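Polyhedrin (Uranotaenia sapphirina cypovirus, PDB 4ZQX) forms the crystalline matrix of the polyhedra that encase cypovirus particles, and binds ATP. Local coordinates at residues L102-G108 / C159-V165; W112-D118 / S143-F149; K56-M61 / E72-Q76. All coordinates share one frame; numbering follows the deposited sequence.

In the fold
Interaction 3 (56-61 with 72-76) comes first along the chain and closes before interaction 1 (102-108 with 159-165) opens; interaction 2 (112-118 with 143-149) falls between the two strands of interaction 1. The centres of interactions 1 and 2 lie about 10 Å apart, and the two contacts touch directly. Strand 101-107 of the six-stranded antiparallel sheet thus meets strand 116-120 of the three-stranded one. Interaction 3 stands off, its centre about 24 Å from that of interaction 1, linked by Leu-60 against Leu-102. One end of interaction 1 reaches the ATP pocket, while interaction 3 reaches a neighbouring subunit.

Interaction 1: L102-G108 / C159-V165; sequences LSFYLRG and CEKAWYV
Strands 102-107 and 160-165 run antiparallel, their axes 4.8 Å apart at closest approach and their directions 166° apart, in regular register from Leu-102 beside Val-165 to Arg-107 beside Glu-160. They are adjacent strands of the six-stranded antiparallel sheet, and paired backbone bonds at Leu-102/Val-165, Phe-104/Trp-163 and Leu-106/Lys-161 zip them together. Gly-108 N adds a bond to Cys-159 O at 2.9 Å.

On the face with Leu-102, Phe-104 and Leu-106, the Phe-104 and Trp-163 side chains lie side by side and point the same way. Phe-104 CD1 comes to 3.7 Å from Trp-163 CE3, the ring planes oblique at 43°. Val-165 CG1 rests against Leu-102 CB, and strand 173-179 covers this face.

The other face is more polar. Tyr-164 OH donates to Tyr-105 OH over 3.2 Å, and Tyr-105 OH also accepts a hydrogen bond from Leu-230 N, so that hydroxyl is gripped by two donors. Ser-103 OG sits at the edge of the Tyr-164 ring, 3.4 Å from Tyr-164 CD1. With CG anti to the backbone N (chi1 -176°) and the chain extended, Glu-160 brings OE2 to 3.5 Å from Tyr-105 CD1, while its OE1 accepts from Thr-228 N. A water joins Glu-160 OE1 to Arg-107 NE, bridging two opposite charges that do not touch.

Cys-159 lines the ATP pocket, and Arg-107 NH2 bonds to Ser-154 O of the same pocket. Cys-159 SG lies over one face of the Arg-107 guanidinium, 3.7 Å from Arg-107 NH1.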
loop_
_atom_site.group_PDB
_atom_site.type_symbol
_atom_site.label_atom_id
_atom_site.label_comp_id
_atom_site.label_asym_id
_atom_site.label_seq_id
_atom_site.Cartn_x
_atom_site.Cartn_y
_atom_site.Cartn_z
ATOM N N LEU A 102 -17.589 13.863 -7.288
ATOM C CA LEU A 102 -16.192 13.798 -6.864
ATOM C C LEU A 102 -15.476 15.063 -7.290
ATOM O O LEU A 102 -15.691 15.553 -8.403
ATOM C CB LEU A 102 -15.483 12.604 -7.484
ATOM C CG LEU A 102 -16.007 11.219 -7.137
ATOM C CD1 LEU A 102 -15.324 10.155 -7.978
ATOM C CD2 LEU A 102 -15.784 10.956 -5.679
ATOM N N SER A 103 -14.654 15.592 -6.384
ATOM C CA SER A 103 -13.834 16.765 -6.622
ATOM C C SER A 103 -12.386 16.387 -6.390
ATOM O O SER A 103 -12.065 15.781 -5.373
ATOM C CB SER A 103 -14.210 17.867 -5.632
ATOM O OG SER A 103 -15.577 18.178 -5.731
ATOM N N PHE A 104 -11.523 16.781 -7.321
ATOM C CA PHE A 104 -10.101 16.479 -7.271
ATOM C C PHE A 104 -9.341 17.794 -7.189
ATOM O O PHE A 104 -9.379 18.575 -8.126
ATOM C CB PHE A 104 -9.659 15.721 -8.532
ATOM C CG PHE A 104 -10.307 14.381 -8.693
ATOM C CD1 PHE A 104 -11.575 14.268 -9.229
ATOM C CD2 PHE A 104 -9.650 13.233 -8.300
ATOM C CE1 PHE A 104 -12.170 13.039 -9.362
ATOM C CE2 PHE A 104 -10.243 12.012 -8.433
ATOM C CZ PHE A 104 -11.510 11.917 -8.964
ATOM N N TYR A 105 -8.652 18.019 -6.073
ATOM C CA TYR A 105 -7.892 19.244 -5.845
ATOM C C TYR A 105 -6.398 18.943 -5.906
ATOM O O TYR A 105 -5.913 18.122 -5.144
ATOM C CB TYR A 105 -8.273 19.832 -4.485
ATOM C CG TYR A 105 -9.683 20.370 -4.480
ATOM C CD1 TYR A 105 -9.970 21.592 -5.072
ATOM C CD2 TYR A 105 -10.732 19.651 -3.922
ATOM C CE1 TYR A 105 -11.255 22.092 -5.105
ATOM C CE2 TYR A 105 -12.020 20.159 -3.926
ATOM C CZ TYR A 105 -12.275 21.381 -4.534
ATOM O OH TYR A 105 -13.548 21.929 -4.581
ATOM N N LEU A 106 -5.693 19.590 -6.836
ATOM C CA LEU A 106 -4.258 19.368 -7.032
ATOM C C LEU A 106 -3.496 20.657 -6.772
ATOM O O LEU A 106 -3.876 21.712 -7.292
ATOM C CB LEU A 106 -3.967 18.906 -8.472
ATOM C CG LEU A 106 -4.337 17.478 -8.885
ATOM C CD1 LEU A 106 -5.842 17.276 -8.936
ATOM C CD2 LEU A 106 -3.719 17.145 -10.239
ATOM N N ARG A 107 -2.425 20.588 -5.984
ATOM C CA ARG A 107 -1.682 21.798 -5.665
ATOM C C ARG A 107 -0.197 21.509 -5.661
ATOM O O ARG A 107 0.258 20.611 -4.967
ATOM C CB ARG A 107 -2.099 22.364 -4.292
ATOM C CG ARG A 107 -1.606 23.792 -4.036
ATOM C CD ARG A 107 -1.698 24.193 -2.548
ATOM N NE ARG A 107 -1.520 25.635 -2.372
ATOM C CZ ARG A 107 -0.346 26.252 -2.275
ATOM N NH1 ARG A 107 0.782 25.559 -2.307
ATOM N NH2 ARG A 107 -0.301 27.570 -2.136
ATOM N N GLY A 108 0.555 22.297 -6.413
ATOM C CA GLY A 108 1.993 22.158 -6.435
ATOM C C GLY A 108 2.594 22.173 -7.815
ATOM O O GLY A 108 1.990 22.672 -8.774
ATOM N N CYS A 159 -0.560 27.769 -8.343
ATOM C CA CYS A 159 -0.355 26.334 -8.488
ATOM C C CYS A 159 -1.467 25.416 -8.015
ATOM O O CYS A 159 -1.187 24.271 -7.661
ATOM C CB CYS A 159 0.955 25.958 -7.777
ATOM S SG CYS A 159 0.946 26.091 -5.965
ATOM N N GLU A 160 -2.722 25.868 -8.041
ATOM C CA GLU A 160 -3.832 24.956 -7.732
ATOM C C GLU A 160 -4.825 24.886 -8.895
ATOM O O GLU A 160 -5.205 25.920 -9.469
ATOM C CB GLU A 160 -4.578 25.344 -6.453
ATOM C CG GLU A 160 -5.670 24.312 -6.109
ATOM C CD GLU A 160 -6.533 24.678 -4.917
ATOM O OE1 GLU A 160 -6.048 25.358 -4.006
ATOM O OE2 GLU A 160 -7.713 24.269 -4.900
ATOM N N LYS A 161 -5.233 23.660 -9.219
ATOM C CA LYS A 161 -6.317 23.415 -10.158
ATOM C C LYS A 161 -7.183 22.283 -9.642
ATOM O O LYS A 161 -6.748 21.494 -8.802
ATOM C CB LYS A 161 -5.779 23.024 -11.541
ATOM C CG LYS A 161 -4.817 24.030 -12.145
ATOM C CD LYS A 161 -4.473 23.646 -13.587
ATOM C CE LYS A 161 -3.271 24.402 -14.113
ATOM N NZ LYS A 161 -3.495 25.872 -14.196
ATOM N N ALA A 162 -8.392 22.183 -10.181
ATOM C CA ALA A 162 -9.322 21.155 -9.767
ATOM C C ALA A 162 -10.023 20.516 -10.956
ATOM O O ALA A 162 -10.022 21.054 -12.064
ATOM C CB ALA A 162 -10.349 21.736 -8.818
ATOM N N TRP A 163 -10.613 19.352 -10.712
ATOM C CA TRP A 163 -11.453 18.680 -11.706
ATOM C C TRP A 163 -12.684 18.097 -11.006
ATOM O O TRP A 163 -12.587 17.628 -9.873
ATOM C CB TRP A 163 -10.659 17.606 -12.469
ATOM C CG TRP A 163 -11.430 17.024 -13.626
ATOM C CD1 TRP A 163 -11.725 17.647 -14.803
ATOM C CD2 TRP A 163 -12.019 15.715 -13.710
ATOM N NE1 TRP A 163 -12.460 16.813 -15.614
ATOM C CE2 TRP A 163 -12.645 15.620 -14.973
ATOM C CE3 TRP A 163 -12.056 14.606 -12.851
ATOM C CZ2 TRP A 163 -13.329 14.478 -15.386
ATOM C CZ3 TRP A 163 -12.728 13.465 -13.263
ATOM C CH2 TRP A 163 -13.346 13.406 -14.529
ATOM N N TYR A 164 -13.839 18.140 -11.674
ATOM C CA TYR A 164 -15.104 17.716 -11.070
ATOM C C TYR A 164 -15.810 16.722 -11.945
ATOM O O TYR A 164 -15.737 16.816 -13.156
ATOM C CB TYR A 164 -16.036 18.914 -10.860
ATOM C CG TYR A 164 -15.422 19.974 -10.002
ATOM C CD1 TYR A 164 -15.509 19.915 -8.620
ATOM C CD2 TYR A 164 -14.707 21.016 -10.570
ATOM C CE1 TYR A 164 -14.922 20.874 -7.832
ATOM C CE2 TYR A 164 -14.110 21.972 -9.789
ATOM C CZ TYR A 164 -14.216 21.895 -8.417
ATOM O OH TYR A 164 -13.605 22.852 -7.621
ATOM N N VAL A 165 -16.492 15.767 -11.326
ATOM C CA VAL A 165 -17.293 14.810 -12.072
ATOM C C VAL A 165 -18.511 14.396 -11.258
ATOM O O VAL A 165 -18.441 14.199 -10.058
ATOM C CB VAL A 165 -16.468 13.553 -12.517
ATOM C CG1 VAL A 165 -16.006 12.725 -11.324
ATOM C CG2 VAL A 165 -17.288 12.682 -13.461
HETATM O O HOH W 1 -4.128 26.697 -2.325
#

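Interaction 2: W112-D118 / S143-F149; sequences WNKASID and SYKRNKF
Phe-149 CG stands anti to its carbonyl carbon (chi1 -77°), directing the ring toward 112-118, and Trp-112 takes the same kind of first torsion, which brings the six-membered ring of its indole against that phenyl group. The pair is T-shaped: the edge of Trp-112 meets the face of Phe-149, with planes at 69° and Trp-112 CE3 4.0 Å from Phe-149 CD2. Lys-145 CB lies over the opposite face of the phenyl ring, which is therefore held between the two. Ala-115 CB and Ile-117 CD1 also pack against the ring, obliquely, the latter 3.9 Å from Phe-149 CE1.

The backbones share one direct bond, from Ile-117 N to Ser-143 O at 2.9 Å; it is nearly straight at the hydrogen, although the donor is tilted 30° from the carbonyl plane. A water bonded to three backbone atoms also joins them: it donates to Trp-112 O and Ala-115 O and accepts from Arg-146 N, tying the turn at 112-115 to the loop. A second water links Ile-117 O to Lys-145 NZ, an ammonium also bonded to Cys-142 O.

Farther out, Lys-114 lies alongside Tyr-144, pointing the same way, with Lys-114 CE 3.7 Å from Tyr-144 CE1. Lys-114 O approaches the edge of that ring. Ser-143 OG, 3.4 Å from Ser-116 CB, is held by Pro-140 O.

The contact fastens the loop preceding strand 150-152 to the start of strand 116-120, an outer strand, within this chain, of the three-stranded antiparallel sheet. Ser-116 and Asp-118 bond onward to strand 173-179, while Phe-149 and Lys-145 pack on Trp-163 of strand 160-166, and Ile-117 on Phe-104 of strand 101-107.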
loop_
_atom_site.group_PDB
_atom_site.type_symbol
_atom_site.label_atom_id
_atom_site.label_comp_id
_atom_site.label_asym_id
_atom_site.label_seq_id
_atom_site.Cartn_x
_atom_site.Cartn_y
_atom_site.Cartn_z
ATOM N N TRP A 112 0.872 19.455 -15.706
ATOM C CA TRP A 112 -0.534 19.491 -16.094
ATOM C C TRP A 112 -0.795 18.815 -17.437
ATOM O O TRP A 112 -1.930 18.450 -17.729
ATOM C CB TRP A 112 -1.057 20.935 -16.119
ATOM C CG TRP A 112 -0.801 21.654 -14.834
ATOM C CD1 TRP A 112 0.107 22.643 -14.621
ATOM C CD2 TRP A 112 -1.448 21.423 -13.582
ATOM N NE1 TRP A 112 0.071 23.044 -13.307
ATOM C CE2 TRP A 112 -0.880 22.315 -12.648
ATOM C CE3 TRP A 112 -2.459 20.556 -13.162
ATOM C CZ2 TRP A 112 -1.283 22.366 -11.315
ATOM C CZ3 TRP A 112 -2.862 20.606 -11.823
ATOM C CH2 TRP A 112 -2.274 21.522 -10.922
ATOM N N ASN A 113 0.240 18.641 -18.257
ATOM C CA ASN A 113 0.075 17.908 -19.502
ATOM C C ASN A 113 -0.165 16.407 -19.288
ATOM O O ASN A 113 -0.744 15.729 -20.147
ATOM C CB ASN A 113 1.316 18.072 -20.372
ATOM C CG ASN A 113 1.352 19.396 -21.091
ATOM O OD1 ASN A 113 1.785 20.409 -20.535
ATOM N ND2 ASN A 113 0.911 19.391 -22.352
ATOM N N LYS A 114 0.299 15.881 -18.161
ATOM C CA LYS A 114 0.376 14.431 -17.986
ATOM C C LYS A 114 -0.378 13.908 -16.767
ATOM O O LYS A 114 -0.454 12.689 -16.561
ATOM C CB LYS A 114 1.840 13.965 -17.912
ATOM C CG LYS A 114 2.652 14.149 -19.227
ATOM C CD LYS A 114 2.015 13.518 -20.469
ATOM C CE LYS A 114 1.812 12.021 -20.366
ATOM N NZ LYS A 114 3.062 11.231 -20.576
ATOM N N ALA A 115 -0.925 14.802 -15.949
ATOM C CA ALA A 115 -1.729 14.355 -14.814
ATOM C C ALA A 115 -2.931 13.586 -15.347
ATOM O O ALA A 115 -3.614 14.062 -16.256
ATOM C CB ALA A 115 -2.160 15.529 -13.974
ATOM N N SER A 116 -3.175 12.390 -14.812
ATOM C CA SER A 116 -4.289 11.574 -15.293
ATOM C C SER A 116 -5.220 11.160 -14.167
ATOM O O SER A 116 -4.780 10.782 -13.095
ATOM C CB SER A 116 -3.780 10.348 -16.047
ATOM O OG SER A 116 -2.990 9.525 -15.223
ATOM N N ILE A 117 -6.518 11.260 -14.431
ATOM C CA ILE A 117 -7.547 10.871 -13.476
ATOM C C ILE A 117 -8.409 9.841 -14.186
ATOM O O ILE A 117 -9.082 10.156 -15.157
ATOM C CB ILE A 117 -8.400 12.074 -13.031
ATOM C CG1 ILE A 117 -7.510 13.134 -12.369
ATOM C CG2 ILE A 117 -9.511 11.632 -12.077
ATOM C CD1 ILE A 117 -8.223 14.456 -12.110
ATOM N N ASP A 118 -8.361 8.610 -13.705
ATOM C CA ASP A 118 -9.040 7.501 -14.353
ATOM C C ASP A 118 -10.115 6.965 -13.409
ATOM O O ASP A 118 -9.806 6.448 -12.334
ATOM C CB ASP A 118 -7.980 6.438 -14.687
ATOM C CG ASP A 118 -8.520 5.262 -15.497
ATOM O OD1 ASP A 118 -9.643 5.336 -16.052
ATOM O OD2 ASP A 118 -7.772 4.262 -15.596
ATOM N N SER A 143 -8.227 10.139 -19.784
ATOM C CA SER A 143 -7.888 10.403 -18.394
ATOM C C SER A 143 -6.989 11.640 -18.230
ATOM O O SER A 143 -6.885 12.192 -17.135
ATOM C CB SER A 143 -7.220 9.186 -17.746
ATOM O OG SER A 143 -5.946 8.930 -18.311
ATOM N N TYR A 144 -6.345 12.071 -19.311
ATOM C CA TYR A 144 -5.481 13.248 -19.261
ATOM C C TYR A 144 -6.341 14.486 -19.447
ATOM O O TYR A 144 -6.860 14.712 -20.530
ATOM C CB TYR A 144 -4.428 13.204 -20.376
ATOM C CG TYR A 144 -3.473 12.043 -20.276
ATOM C CD1 TYR A 144 -2.427 12.052 -19.360
ATOM C CD2 TYR A 144 -3.611 10.941 -21.097
ATOM C CE1 TYR A 144 -1.550 10.999 -19.269
ATOM C CE2 TYR A 144 -2.732 9.875 -21.011
ATOM C CZ TYR A 144 -1.721 9.906 -20.087
ATOM O OH TYR A 144 -0.853 8.848 -20.009
ATOM N N LYS A 145 -6.520 15.274 -18.400
ATOM C CA LYS A 145 -7.502 16.354 -18.459
ATOM C C LYS A 145 -6.937 17.632 -19.072
ATOM O O LYS A 145 -7.659 18.364 -19.755
ATOM C CB LYS A 145 -8.097 16.628 -17.072
ATOM C CG LYS A 145 -8.706 15.410 -16.384
ATOM C CD LYS A 145 -9.655 14.641 -17.291
ATOM C CE LYS A 145 -10.237 13.430 -16.620
ATOM N NZ LYS A 145 -11.153 12.740 -17.564
ATOM N N ARG A 146 -5.646 17.884 -18.846
ATOM C CA ARG A 146 -4.960 19.049 -19.414
ATOM C C ARG A 146 -5.749 20.359 -19.221
ATOM O O ARG A 146 -5.959 20.771 -18.077
ATOM C CB ARG A 146 -4.557 18.788 -20.879
ATOM C CG ARG A 146 -3.756 17.499 -21.046
ATOM C CD ARG A 146 -3.082 17.421 -22.403
ATOM N NE ARG A 146 -2.865 16.026 -22.779
ATOM C CZ ARG A 146 -3.785 15.275 -23.381
ATOM N NH1 ARG A 146 -4.969 15.794 -23.716
ATOM N NH2 ARG A 146 -3.530 14.010 -23.655
ATOM N N ASN A 147 -6.186 21.016 -20.296
ATOM C CA ASN A 147 -6.870 22.304 -20.141
ATOM C C ASN A 147 -8.326 22.207 -19.658
ATOM O O ASN A 147 -9.003 23.223 -19.508
ATOM C CB ASN A 147 -6.754 23.146 -21.418
ATOM C CG ASN A 147 -5.397 23.761 -21.555
ATOM O OD1 ASN A 147 -5.089 24.775 -20.912
ATOM N ND2 ASN A 147 -4.553 23.131 -22.346
ATOM N N LYS A 148 -8.782 20.993 -19.378
ATOM C CA LYS A 148 -10.083 20.788 -18.767
ATOM C C LYS A 148 -10.006 20.895 -17.230
ATOM O O LYS A 148 -11.041 20.901 -16.560
ATOM C CB LYS A 148 -10.696 19.462 -19.220
ATOM C CG LYS A 148 -11.094 19.466 -20.687
ATOM C CD LYS A 148 -11.595 18.128 -21.188
ATOM C CE LYS A 148 -12.158 18.287 -22.596
ATOM N NZ LYS A 148 -12.418 16.984 -23.247
ATOM N N PHE A 149 -8.797 20.996 -16.676
ATOM C CA PHE A 149 -8.652 21.403 -15.272
ATOM C C PHE A 149 -9.164 22.833 -15.102
ATOM O O PHE A 149 -9.000 23.670 -15.990
ATOM C CB PHE A 149 -7.191 21.336 -14.786
ATOM C CG PHE A 149 -6.705 19.941 -14.477
ATOM C CD1 PHE A 149 -7.221 19.237 -13.400
ATOM C CD2 PHE A 149 -5.706 19.366 -15.230
ATOM C CE1 PHE A 149 -6.772 17.960 -13.109
ATOM C CE2 PHE A 149 -5.248 18.096 -14.953
ATOM C CZ PHE A 149 -5.775 17.390 -13.879
HETATM O O HOH W 2 -3.658 16.219 -17.655
HETATM O O HOH W 3 -11.677 10.094 -16.412
#

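Interaction 3: K56-M61 / E72-Q76; sequences KSSELM and EYELQ
A salt bridge ties Lys-56, the residue just before the short, weakly bonded helical turn 57-60, to the first turn of helix 72-83: Lys-56 NZ donates to Glu-72 OE2 at 2.6 Å. The lysine meets the syn side of that oxygen, 24° out of the carboxylate plane, and the two side chains cross at about a right angle. A bend at chi3 (66°) in Lys-56 and an extended Glu-72 bring the charges together. Lys-56 NZ has a second acid partner, Glu-206 of a neighbouring subunit, so the ammonium serves both this contact and the trimer interface. Two short strands, 64-65 and 68-69, form a small antiparallel hairpin between these helical segments, and the chain doubles back to place Leu-75 against the 57-60 turn. Leu-75 CD1 sits 3.5 Å from Ser-58 O, and its other methyl, CD2, reaches Met-61 CB at 3.9 Å. A water donates to Gln-76 OE1 at 2.7 Å and accepts a longer bond, 3.3 Å, from Ser-58 N. The amide nitrogen of Gln-76 is engaged by Asn-80 within its own helix, and Ser-57 OG bonds to Pro-122 O.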
loop_
_atom_site.group_PDB
_atom_site.type_symbol
_atom_site.label_atom_id
_atom_site.label_comp_id
_atom_site.label_asym_id
_atom_site.label_seq_id
_atom_site.Cartn_x
_atom_site.Cartn_y
_atom_site.Cartn_z
ATOM N N LYS A 56 -10.050 2.056 -3.698
ATOM C CA LYS A 56 -10.939 0.944 -3.991
ATOM C C LYS A 56 -12.392 1.399 -3.949
ATOM O O LYS A 56 -12.749 2.359 -3.256
ATOM C CB LYS A 56 -10.736 -0.158 -2.948
ATOM C CG LYS A 56 -9.327 -0.741 -2.957
ATOM C CD LYS A 56 -9.005 -1.578 -1.726
ATOM C CE LYS A 56 -9.826 -2.839 -1.642
ATOM N NZ LYS A 56 -9.387 -3.708 -0.509
ATOM N N SER A 57 -13.252 0.693 -4.658
ATOM C CA SER A 57 -14.665 1.043 -4.633
ATOM C C SER A 57 -15.257 0.945 -3.214
ATOM O O SER A 57 -16.135 1.721 -2.849
ATOM C CB SER A 57 -15.432 0.149 -5.598
ATOM O OG SER A 57 -15.293 -1.206 -5.224
ATOM N N SER A 58 -14.777 -0.000 -2.411
ATOM C CA SER A 58 -15.266 -0.151 -1.028
ATOM C C SER A 58 -14.897 1.046 -0.130
ATOM O O SER A 58 -15.611 1.370 0.819
ATOM C CB SER A 58 -14.759 -1.465 -0.396
ATOM O OG SER A 58 -13.346 -1.489 -0.284
ATOM N N GLU A 59 -13.792 1.706 -0.446
ATOM C CA GLU A 59 -13.332 2.850 0.322
ATOM C C GLU A 59 -14.116 4.109 -0.032
ATOM O O GLU A 59 -14.165 5.055 0.747
ATOM C CB GLU A 59 -11.825 3.082 0.079
ATOM C CG GLU A 59 -10.934 2.021 0.711
ATOM C CD GLU A 59 -9.477 2.077 0.241
ATOM O OE1 GLU A 59 -9.213 2.404 -0.933
ATOM O OE2 GLU A 59 -8.591 1.770 1.061
ATOM N N LEU A 60 -14.724 4.116 -1.217
ATOM C CA LEU A 60 -15.427 5.297 -1.712
ATOM C C LEU A 60 -16.881 5.334 -1.294
ATOM O O LEU A 60 -17.556 6.335 -1.510
ATOM C CB LEU A 60 -15.371 5.356 -3.244
ATOM C CG LEU A 60 -14.352 6.257 -3.931
ATOM C CD1 LEU A 60 -14.615 6.242 -5.433
ATOM C CD2 LEU A 60 -14.373 7.677 -3.386
ATOM N N MET A 61 -17.384 4.252 -0.711
ATOM C CA MET A 61 -18.750 4.255 -0.203
ATOM C C MET A 61 -18.806 5.075 1.082
ATOM O O MET A 61 -17.835 5.114 1.832
ATOM C CB MET A 61 -19.205 2.826 0.097
ATOM C CG MET A 61 -19.113 1.878 -1.073
ATOM S SD MET A 61 -20.393 2.186 -2.285
ATOM C CE MET A 61 -21.711 1.255 -1.528
ATOM N N GLU A 72 -15.348 -3.846 5.246
ATOM C CA GLU A 72 -15.142 -4.052 3.814
ATOM C C GLU A 72 -16.032 -5.179 3.301
ATOM O O GLU A 72 -16.526 -5.114 2.192
ATOM C CB GLU A 72 -13.675 -4.341 3.487
ATOM C CG GLU A 72 -13.425 -4.493 1.991
ATOM C CD GLU A 72 -11.972 -4.683 1.618
ATOM O OE1 GLU A 72 -11.138 -4.983 2.504
ATOM O OE2 GLU A 72 -11.672 -4.540 0.416
ATOM N N TYR A 73 -16.228 -6.205 4.113
ATOM C CA TYR A 73 -17.079 -7.337 3.744
ATOM C C TYR A 73 -18.501 -6.884 3.393
ATOM O O TYR A 73 -19.051 -7.239 2.341
ATOM C CB TYR A 73 -17.118 -8.337 4.911
ATOM C CG TYR A 73 -18.086 -9.479 4.759
ATOM C CD1 TYR A 73 -17.833 -10.516 3.881
ATOM C CD2 TYR A 73 -19.236 -9.537 5.523
ATOM C CE1 TYR A 73 -18.698 -11.573 3.759
ATOM C CE2 TYR A 73 -20.109 -10.580 5.408
ATOM C CZ TYR A 73 -19.836 -11.596 4.520
ATOM O OH TYR A 73 -20.708 -12.647 4.394
ATOM N N GLU A 74 -19.098 -6.097 4.278
ATOM C CA GLU A 74 -20.456 -5.602 4.059
ATOM C C GLU A 74 -20.540 -4.676 2.858
ATOM O O GLU A 74 -21.497 -4.743 2.074
ATOM C CB GLU A 74 -20.925 -4.793 5.259
ATOM C CG GLU A 74 -21.042 -5.500 6.547
ATOM C CD GLU A 74 -21.342 -4.486 7.632
ATOM O OE1 GLU A 74 -22.513 -4.080 7.723
ATOM O OE2 GLU A 74 -20.405 -4.044 8.337
ATOM N N LEU A 75 -19.566 -3.776 2.737
ATOM C CA LEU A 75 -19.568 -2.832 1.619
ATOM C C LEU A 75 -19.378 -3.553 0.277
ATOM O O LEU A 75 -20.068 -3.261 -0.702
ATOM C CB LEU A 75 -18.479 -1.780 1.818
ATOM C CG LEU A 75 -18.727 -0.888 3.042
ATOM C CD1 LEU A 75 -17.479 -0.109 3.432
ATOM C CD2 LEU A 75 -19.887 0.071 2.784
ATOM N N GLN A 76 -18.437 -4.489 0.226
ATOM C CA GLN A 76 -18.183 -5.194 -1.020
ATOM C C GLN A 76 -19.408 -6.005 -1.412
ATOM O O GLN A 76 -19.711 -6.141 -2.601
ATOM C CB GLN A 76 -16.965 -6.101 -0.917
ATOM C CG GLN A 76 -16.551 -6.736 -2.255
ATOM C CD GLN A 76 -16.160 -5.704 -3.297
ATOM O OE1 GLN A 76 -15.423 -4.760 -3.012
ATOM N NE2 GLN A 76 -16.656 -5.878 -4.514
HETATM O O HOH W 4 -13.516 -2.837 -3.411
#